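Local coordinates for SnoaL-like domain-containing protein (Kribbella flavida, PDB 4LMI) that is of unknown function but, as a SnoaL-like protein of the NTF2 clan, is a putative ketosteroid isomerase, at residues K16-L21 with V81-T86; E35-E40 with A52-F57. All coordinates share one frame; numbering follows the deposited sequence. Where two conformers were deposited one is given.

Contact 1 (K16-L21 with V81-T86); sequences KYFDTL and VSVNLT
Val-81 packs over one face of the Phe-18 ring, the two side chains coming from opposite directions across the gap between helix and strand. Its CG1 methyl makes a CH-pi contact, 4.0 Å from the ring centroid and 25° off the normal, displaced toward the rim. That methyl is anti to the backbone N of Val-81 (chi1 -177°), while CB and CG2 also close on the same corner of the ring: Val-81 CB lies 3.6 Å from Phe-18 CE2. A beta-branched residue suits this place because it favours extended backbone and offers a broad apolar surface. On the other face of the ring stands CD1 of Tyr-17, its neighbour in the helix, so the phenyl group is held between an aliphatic and an aromatic partner. Ser-82 points away from the helix, and its OG is hydrogen-bonded to Thr-70 OG1 and Arg-71 NH1 of the adjoining strand 65-75. Val-83, two residues on from Val-81, again points toward the helix; its CG1 comes obliquely to the ring, 3.8 Å from Phe-18 CE1. Phe-18 reaches both valines because its CG lies anti to its own carbonyl carbon (chi1 -73°), and the phenyl group spans the 9.0 Å between Phe-18 CA and Val-81 CA, the nearest CA pair. Val-69 and Val-96 of the adjoining strands also touch the ring. No hydrogen bond crosses the contact; it is purely apolar packing of the N-terminal helix 6-22 on the curved sheet, as in the alpha+beta cone of the NTF2-like fold.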
ATOM      1  N   LYS B  16       6.988 -13.407   9.056  0.50 24.63           N
ATOM      2  CA  LYS B  16       8.386 -13.675   9.407  0.50 24.65           C
ATOM      3  C   LYS B  16       9.343 -12.614   8.864  0.50 24.13           C
ATOM      4  O   LYS B  16      10.315 -12.248   9.531  0.50 24.08           O
ATOM      5  CB  LYS B  16       8.810 -15.063   8.923  0.50 26.78           C
ATOM      6  CG  LYS B  16       8.258 -16.201   9.762  0.50 31.64           C
ATOM      7  CD  LYS B  16       8.982 -17.508   9.479  0.50 35.72           C
ATOM      8  CE  LYS B  16       8.307 -18.679  10.177  0.50 39.40           C
ATOM      9  NZ  LYS B  16       6.947 -18.950   9.633  0.50 33.00           N
ATOM     10  N   TYR B  17       9.067 -12.135   7.653  1.00 22.54           N
ATOM     11  CA  TYR B  17       9.879 -11.088   7.021  1.00 22.83           C
ATOM     12  C   TYR B  17       9.911  -9.844   7.910  1.00 23.02           C
ATOM     13  O   TYR B  17      10.985  -9.312   8.219  1.00 24.24           O
ATOM     14  CB  TYR B  17       9.335 -10.769   5.623  1.00 21.15           C
ATOM     15  CG  TYR B  17       9.966  -9.576   4.938  1.00 21.35           C
ATOM     16  CD1 TYR B  17       9.501  -8.283   5.188  1.00 21.18           C
ATOM     17  CD2 TYR B  17      11.001  -9.739   4.014  1.00 23.87           C
ATOM     18  CE1 TYR B  17      10.066  -7.186   4.560  1.00 22.39           C
ATOM     19  CE2 TYR B  17      11.571  -8.643   3.375  1.00 22.51           C
ATOM     20  CZ  TYR B  17      11.095  -7.371   3.654  1.00 22.35           C
ATOM     21  OH  TYR B  17      11.640  -6.278   3.033  1.00 23.02           O
ATOM     22  N   PHE B  18       8.737  -9.407   8.354  1.00 22.67           N
ATOM     23  CA  PHE B  18       8.669  -8.230   9.217  1.00 24.25           C
ATOM     24  C   PHE B  18       9.175  -8.460  10.640  1.00 26.17           C
ATOM     25  O   PHE B  18       9.803  -7.566  11.215  1.00 28.06           O
ATOM     26  CB  PHE B  18       7.290  -7.569   9.154  1.00 22.71           C
ATOM     27  CG  PHE B  18       7.064  -6.841   7.864  1.00 23.67           C
ATOM     28  CD1 PHE B  18       7.547  -5.543   7.688  1.00 25.06           C
ATOM     29  CD2 PHE B  18       6.437  -7.469   6.797  1.00 23.80           C
ATOM     30  CE1 PHE B  18       7.375  -4.882   6.485  1.00 23.94           C
ATOM     31  CE2 PHE B  18       6.268  -6.808   5.589  1.00 23.54           C
ATOM     32  CZ  PHE B  18       6.737  -5.518   5.434  1.00 23.14           C
ATOM     33  N   ASP B  19       8.921  -9.648  11.191  0.50 25.53           N
ATOM     34  CA  ASP B  19       9.411  -9.994  12.529  0.50 25.46           C
ATOM     35  C   ASP B  19      10.943 -10.053  12.589  0.50 24.73           C
ATOM     36  O   ASP B  19      11.553  -9.500  13.509  0.50 25.03           O
ATOM     37  CB  ASP B  19       8.785 -11.302  13.030  0.50 24.86           C
ATOM     38  CG  ASP B  19       7.314 -11.145  13.407  0.50 28.08           C
ATOM     39  OD1 ASP B  19       6.830  -9.998  13.501  0.50 28.66           O
ATOM     40  OD2 ASP B  19       6.640 -12.173  13.617  0.50 29.10           O
ATOM     41  N   THR B  20      11.561 -10.701  11.600  1.00 24.75           N
ATOM     42  CA  THR B  20      13.028 -10.802  11.544  1.00 25.05           C
ATOM     43  C   THR B  20      13.686  -9.475  11.172  1.00 25.65           C
ATOM     44  O   THR B  20      14.764  -9.153  11.674  1.00 29.43           O
ATOM     45  CB  THR B  20      13.527 -11.919  10.605  1.00 26.11           C
ATOM     46  OG1 THR B  20      13.048 -11.683   9.275  1.00 22.75           O
ATOM     47  CG2 THR B  20      13.070 -13.302  11.117  1.00 25.95           C
ATOM     48  N   LEU B  21      13.035  -8.705  10.302  1.00 26.55           N
ATOM     49  CA  LEU B  21      13.528  -7.366   9.966  1.00 25.41           C
ATOM     50  C   LEU B  21      13.509  -6.453  11.190  1.00 26.23           C
ATOM     51  O   LEU B  21      14.521  -5.837  11.530  1.00 27.73           O
ATOM     52  CB  LEU B  21      12.720  -6.745   8.825  1.00 26.57           C
ATOM     53  CG  LEU B  21      13.165  -5.346   8.362  1.00 28.57           C
ATOM     54  CD1 LEU B  21      14.638  -5.320   7.969  1.00 25.20           C
ATOM     55  CD2 LEU B  21      12.286  -4.858   7.219  1.00 31.36           C
ATOM     56  N   VAL B  81       1.473  -5.287   3.091  1.00 21.86           N
ATOM     57  CA  VAL B  81       1.625  -5.094   4.524  1.00 22.61           C
ATOM     58  C   VAL B  81       1.787  -3.607   4.789  1.00 24.66           C
ATOM     59  O   VAL B  81       2.604  -2.942   4.148  1.00 25.81           O
ATOM     60  CB  VAL B  81       2.860  -5.853   5.062  1.00 22.94           C
ATOM     61  CG1 VAL B  81       2.977  -5.709   6.575  1.00 23.72           C
ATOM     62  CG2 VAL B  81       2.822  -7.329   4.662  1.00 22.52           C
ATOM     63  N   SER B  82       0.989  -3.073   5.706  1.00 25.36           N
ATOM     64  CA  SER B  82       1.236  -1.721   6.179  1.00 25.99           C
ATOM     65  C   SER B  82       1.878  -1.795   7.550  1.00 26.72           C
ATOM     66  O   SER B  82       1.579  -2.698   8.339  1.00 26.10           O
ATOM     67  CB  SER B  82      -0.035  -0.865   6.200  1.00 27.62           C
ATOM     68  OG  SER B  82      -1.000  -1.408   7.075  1.00 27.15           O
ATOM     69  N   VAL B  83       2.788  -0.861   7.807  1.00 28.11           N
ATOM     70  CA  VAL B  83       3.473  -0.767   9.086  1.00 26.93           C
ATOM     71  C   VAL B  83       3.461   0.673   9.590  1.00 27.68           C
ATOM     72  O   VAL B  83       3.493   1.626   8.793  1.00 29.23           O
ATOM     73  CB  VAL B  83       4.941  -1.278   9.015  1.00 26.88           C
ATOM     74  CG1 VAL B  83       4.996  -2.742   8.590  1.00 28.44           C
ATOM     75  CG2 VAL B  83       5.786  -0.418   8.075  1.00 26.93           C
ATOM     76  N   ASN B  84       3.379   0.828  10.909  1.00 27.61           N
ATOM     77  CA  ASN B  84       3.739   2.089  11.536  1.00 30.93           C
ATOM     78  C   ASN B  84       5.228   2.076  11.826  1.00 31.71           C
ATOM     79  O   ASN B  84       5.727   1.191  12.512  1.00 34.27           O
ATOM     80  CB  ASN B  84       2.931   2.341  12.811  1.00 31.96           C
ATOM     81  CG  ASN B  84       1.515   2.805  12.521  1.00 35.04           C
ATOM     82  OD1 ASN B  84       1.214   3.306  11.428  1.00 38.74           O
ATOM     83  ND2 ASN B  84       0.635   2.646  13.498  1.00 37.22           N
ATOM     84  N   LEU B  85       5.932   3.051  11.268  1.00 35.81           N
ATOM     85  CA  LEU B  85       7.365   3.173  11.458  1.00 36.46           C
ATOM     86  C   LEU B  85       7.685   4.402  12.299  1.00 40.54           C
ATOM     87  O   LEU B  85       7.169   5.491  12.042  1.00 46.13           O
ATOM     88  CB  LEU B  85       8.072   3.274  10.105  1.00 39.09           C
ATOM     89  CG  LEU B  85       9.594   3.453  10.094  1.00 40.37           C
ATOM     90  CD1 LEU B  85      10.311   2.188  10.535  1.00 43.39           C
ATOM     91  CD2 LEU B  85      10.078   3.880   8.719  1.00 46.39           C
ATOM     92  N   THR B  86       8.519   4.204  13.314  1.00 40.48           N
ATOM     93  CA  THR B  86       9.162   5.299  14.014  1.00 41.98           C
ATOM     94  C   THR B  86      10.584   5.316  13.481  1.00 51.04           C
ATOM     95  O   THR B  86      11.366   4.403  13.749  1.00 54.25           O
ATOM     96  CB  THR B  86       9.141   5.096  15.542  1.00 47.78           C
ATOM     97  OG1 THR B  86       7.795   4.849  15.971  1.00 52.93           O
ATOM     98  CG2 THR B  86       9.669   6.326  16.258  1.00 54.69           C
TER

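Contact 2 (E35-E40 with A52-F57); sequences EDVRYE and ADYLRF
Tyr-39 and Tyr-54 bring their side chains together at about a right angle, and with Phe-57 they form an aromatic cluster between strand 37-41 and helix 51-59. Tyr-54 CE1 lies over one face of the Tyr-39 ring, offset toward its rim and 3.3 Å from Tyr-39 CD1; the ring planes are inclined at 31° with centroids 4.7 Å apart, an oblique pairing. Phe-57, one helical turn on, meets the far part of the same tyrosine, with Phe-57 CE2 3.8 Å from Tyr-39 CE2 and the planes at 40°. Both helix aromatics have CG anti to the backbone N (chi1 -175° for Tyr-54), which extends them toward the strand. The Phe-57 side chain also lies about 4 Å from a bound HEPES molecule, probably from the crystallisation liquor, which may mark a pocket. Aliphatic packing adds a looser touch: Val-37 CG1, on a compact beta-branched side chain, is 4.3 Å from Tyr-54 CB. Ile-48 of the neighbouring strand packs against all three aromatic residues. No hydrogen bond crosses between the segments. Tyr-39 OH hydrogen-bonds with Asp-110 OD2, and Tyr-54 OH probably with Tyr-17 OH of helix 6-22. On the other side of the strand, Arg-38 NH1 forms a salt bridge with Glu-40 OE2 (2.9 Å) whose N-H...O bond is almost straight, approaching from the anti side but tilted out of the carboxylate plane; OE2 also accepts from Glu-132 N of the second subunit. Tyrosine suits these buried positions: dispersion between rings joins helix to strand, while the phenol groups bond to polar partners beyond the two segments.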
ATOM      1  N   GLU B  35      17.853 -15.693  -3.446  1.00 22.30           N
ATOM      2  CA  GLU B  35      19.194 -15.212  -3.783  1.00 24.95           C
ATOM      3  C   GLU B  35      19.117 -14.017  -4.743  1.00 26.26           C
ATOM      4  O   GLU B  35      19.939 -13.104  -4.662  1.00 26.80           O
ATOM      5  CB  GLU B  35      20.087 -16.330  -4.343  1.00 30.71           C
ATOM      6  CG  GLU B  35      21.564 -15.958  -4.353  1.00 35.85           C
ATOM      7  CD  GLU B  35      22.498 -17.146  -4.490  1.00 48.27           C
ATOM      8  OE1 GLU B  35      22.153 -18.115  -5.201  1.00 51.18           O
ATOM      9  OE2 GLU B  35      23.592 -17.101  -3.885  1.00 60.23           O
ATOM     10  N   ASP B  36      18.111 -14.012  -5.618  1.00 23.83           N
ATOM     11  CA  ASP B  36      17.944 -12.929  -6.591  1.00 24.04           C
ATOM     12  C   ASP B  36      16.801 -11.974  -6.244  1.00 22.75           C
ATOM     13  O   ASP B  36      16.168 -11.406  -7.140  1.00 23.35           O
ATOM     14  CB  ASP B  36      17.757 -13.501  -8.003  1.00 28.47           C
ATOM     15  CG  ASP B  36      16.461 -14.293  -8.159  1.00 30.14           C
ATOM     16  OD1 ASP B  36      15.748 -14.526  -7.154  1.00 30.86           O
ATOM     17  OD2 ASP B  36      16.154 -14.686  -9.303  1.00 34.23           O
ATOM     18  N   VAL B  37      16.539 -11.803  -4.949  1.00 21.82           N
ATOM     19  CA  VAL B  37      15.503 -10.876  -4.492  1.00 20.70           C
ATOM     20  C   VAL B  37      15.702  -9.491  -5.113  1.00 20.90           C
ATOM     21  O   VAL B  37      16.835  -9.014  -5.266  1.00 23.07           O
ATOM     22  CB  VAL B  37      15.406 -10.799  -2.945  1.00 19.00           C
ATOM     23  CG1 VAL B  37      16.706 -10.286  -2.331  1.00 21.99           C
ATOM     24  CG2 VAL B  37      14.216  -9.936  -2.516  1.00 18.71           C
ATOM     25  N   ARG B  38      14.592  -8.878  -5.501  1.00 21.81           N
ATOM     26  CA  ARG B  38      14.610  -7.557  -6.113  1.00 20.99           C
ATOM     27  C   ARG B  38      13.787  -6.593  -5.261  1.00 23.57           C
ATOM     28  O   ARG B  38      12.603  -6.834  -5.007  1.00 23.15           O
ATOM     29  CB  ARG B  38      14.074  -7.628  -7.543  1.00 20.54           C
ATOM     30  CG  ARG B  38      13.882  -6.266  -8.198  1.00 21.95           C
ATOM     31  CD  ARG B  38      13.638  -6.404  -9.689  1.00 25.91           C
ATOM     32  NE  ARG B  38      12.949  -5.236 -10.216  1.00 28.08           N
ATOM     33  CZ  ARG B  38      13.010  -4.825 -11.479  1.00 27.55           C
ATOM     34  NH1 ARG B  38      12.334  -3.747 -11.848  1.00 27.87           N
ATOM     35  NH2 ARG B  38      13.750  -5.475 -12.370  1.00 27.14           N
ATOM     36  N   TYR B  39      14.441  -5.518  -4.822  1.00 22.41           N
ATOM     37  CA  TYR B  39      13.842  -4.481  -3.984  1.00 21.52           C
ATOM     38  C   TYR B  39      13.682  -3.195  -4.779  1.00 21.51           C
ATOM     39  O   TYR B  39      14.608  -2.768  -5.467  1.00 23.06           O
ATOM     40  CB  TYR B  39      14.757  -4.221  -2.785  1.00 22.73           C
ATOM     41  CG  TYR B  39      14.356  -3.085  -1.864  1.00 23.37           C
ATOM     42  CD1 TYR B  39      13.291  -3.225  -0.977  1.00 23.62           C
ATOM     43  CD2 TYR B  39      15.077  -1.891  -1.840  1.00 27.05           C
ATOM     44  CE1 TYR B  39      12.941  -2.208  -0.108  1.00 24.04           C
ATOM     45  CE2 TYR B  39      14.730  -0.860  -0.975  1.00 27.99           C
ATOM     46  CZ  TYR B  39      13.663  -1.026  -0.113  1.00 26.83           C
ATOM     47  OH  TYR B  39      13.311  -0.019   0.749  1.00 28.67           O
ATOM     48  N   GLU B  40      12.509  -2.581  -4.683  1.00 21.17           N
ATOM     49  CA  GLU B  40      12.272  -1.283  -5.301  1.00 22.34           C
ATOM     50  C   GLU B  40      11.731  -0.304  -4.281  1.00 23.53           C
ATOM     51  O   GLU B  40      10.929  -0.677  -3.413  1.00 22.25           O
ATOM     52  CB  GLU B  40      11.246  -1.394  -6.423  1.00 24.42           C
ATOM     53  CG  GLU B  40      11.673  -2.157  -7.665  1.00 26.00           C
ATOM     54  CD  GLU B  40      10.551  -2.175  -8.688  1.00 27.60           C
ATOM     55  OE1 GLU B  40       9.382  -2.073  -8.273  1.00 34.07           O
ATOM     56  OE2 GLU B  40      10.819  -2.283  -9.893  1.00 30.92           O
ATOM     57  N   ALA B  52      22.602 -10.393  -1.310  1.00 24.62           N
ATOM     58  CA  ALA B  52      23.787  -9.826  -0.659  1.00 28.45           C
ATOM     59  C   ALA B  52      23.665  -8.306  -0.490  1.00 28.20           C
ATOM     60  O   ALA B  52      23.813  -7.785   0.618  1.00 28.36           O
ATOM     61  CB  ALA B  52      25.056 -10.193  -1.420  1.00 27.42           C
ATOM     62  N   ASP B  53      23.379  -7.602  -1.582  1.00 28.43           N
ATOM     63  CA  ASP B  53      23.246  -6.143  -1.528  1.00 28.97           C
ATOM     64  C   ASP B  53      22.058  -5.688  -0.689  1.00 26.06           C
ATOM     65  O   ASP B  53      22.158  -4.705   0.043  1.00 26.82           O
ATOM     66  CB  ASP B  53      23.168  -5.536  -2.931  1.00 29.06           C
ATOM     67  CG  ASP B  53      24.506  -5.546  -3.648  1.00 34.76           C
ATOM     68  OD1 ASP B  53      25.527  -5.912  -3.031  1.00 35.04           O
ATOM     69  OD2 ASP B  53      24.536  -5.188  -4.842  1.00 41.50           O
ATOM     70  N   TYR B  54      20.943  -6.411  -0.786  1.00 25.68           N
ATOM     71  CA  TYR B  54      19.750  -6.044  -0.033  1.00 24.28           C
ATOM     72  C   TYR B  54      19.986  -6.205   1.469  1.00 25.05           C
ATOM     73  O   TYR B  54      19.597  -5.337   2.253  1.00 25.14           O
ATOM     74  CB  TYR B  54      18.510  -6.808  -0.513  1.00 22.72           C
ATOM     75  CG  TYR B  54      17.231  -6.353   0.167  1.00 23.95           C
ATOM     76  CD1 TYR B  54      16.875  -5.000   0.198  1.00 22.41           C
ATOM     77  CD2 TYR B  54      16.380  -7.271   0.777  1.00 24.74           C
ATOM     78  CE1 TYR B  54      15.712  -4.579   0.831  1.00 23.86           C
ATOM     79  CE2 TYR B  54      15.209  -6.863   1.398  1.00 24.25           C
ATOM     80  CZ  TYR B  54      14.880  -5.519   1.422  1.00 25.72           C
ATOM     81  OH  TYR B  54      13.720  -5.123   2.047  1.00 25.93           O
ATOM     82  N   LEU B  55      20.666  -7.286   1.854  1.00 25.62           N
ATOM     83  CA  LEU B  55      21.006  -7.515   3.258  1.00 26.75           C
ATOM     84  C   LEU B  55      21.890  -6.383   3.786  1.00 27.31           C
ATOM     85  O   LEU B  55      21.620  -5.827   4.848  1.00 28.47           O
ATOM     86  CB  LEU B  55      21.680  -8.883   3.454  1.00 27.16           C
ATOM     87  CG  LEU B  55      22.066  -9.273   4.889  1.00 31.80           C
ATOM     88  CD1 LEU B  55      20.863  -9.291   5.829  1.00 29.39           C
ATOM     89  CD2 LEU B  55      22.796 -10.610   4.912  1.00 34.84           C
ATOM     90  N   ARG B  56      22.925  -6.038   3.025  1.00 29.19           N
ATOM     91  CA  ARG B  56      23.827  -4.933   3.373  1.00 31.88           C
ATOM     92  C   ARG B  56      23.089  -3.608   3.570  1.00 32.67           C
ATOM     93  O   ARG B  56      23.357  -2.892   4.534  1.00 35.12           O
ATOM     94  CB  ARG B  56      24.921  -4.764   2.317  1.00 36.33           C
ATOM     95  CG  ARG B  56      25.974  -5.859   2.316  1.00 40.99           C
ATOM     96  CD  ARG B  56      27.228  -5.417   1.577  1.00 47.97           C
ATOM     97  NE  ARG B  56      28.065  -4.544   2.402  1.00 59.43           N
ATOM     98  CZ  ARG B  56      29.131  -3.876   1.961  1.00 61.72           C
ATOM     99  NH1 ARG B  56      29.506  -3.963   0.689  1.00 72.53           N
ATOM    100  NH2 ARG B  56      29.823  -3.114   2.797  1.00 58.16           N
ATOM    101  N   PHE B  57      22.163  -3.296   2.660  1.00 31.80           N
ATOM    102  CA  PHE B  57      21.342  -2.081   2.732  1.00 30.86           C
ATOM    103  C   PHE B  57      20.620  -1.987   4.072  1.00 31.44           C
ATOM    104  O   PHE B  57      20.630  -0.936   4.718  1.00 32.46           O
ATOM    105  CB  PHE B  57      20.348  -2.043   1.554  1.00 28.05           C
ATOM    106  CG  PHE B  57      19.201  -1.079   1.730  1.00 29.87           C
ATOM    107  CD1 PHE B  57      19.388   0.291   1.577  1.00 31.24           C
ATOM    108  CD2 PHE B  57      17.918  -1.548   2.004  1.00 30.32           C
ATOM    109  CE1 PHE B  57      18.326   1.173   1.722  1.00 34.54           C
ATOM    110  CE2 PHE B  57      16.851  -0.669   2.147  1.00 34.96           C
ATOM    111  CZ  PHE B  57      17.058   0.695   2.009  1.00 36.66           C
TER

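In the fold
The centres of contacts 1 and 2 lie about 16 Å apart, and both rest on the same mixed sheet: contact 1 on strand 78-87, contact 2 on strand 37-41, with strands 104-111 and 90-101 between them in the sheet order. Both segments of contact 2 fall between the two segments of contact 1 in the sequence, so helix 6-22 comes first, strand 37-41 and helix 51-59 follow, and strand 78-87 comes last. The two contacts meet through a probable hydrogen bond between Tyr-17 OH and Tyr-54 OH, 2.6 Å long. The tyrosine pair links helices 6-22 and 51-59, both of which pack on the sheet, within a single SnoaL-like domain.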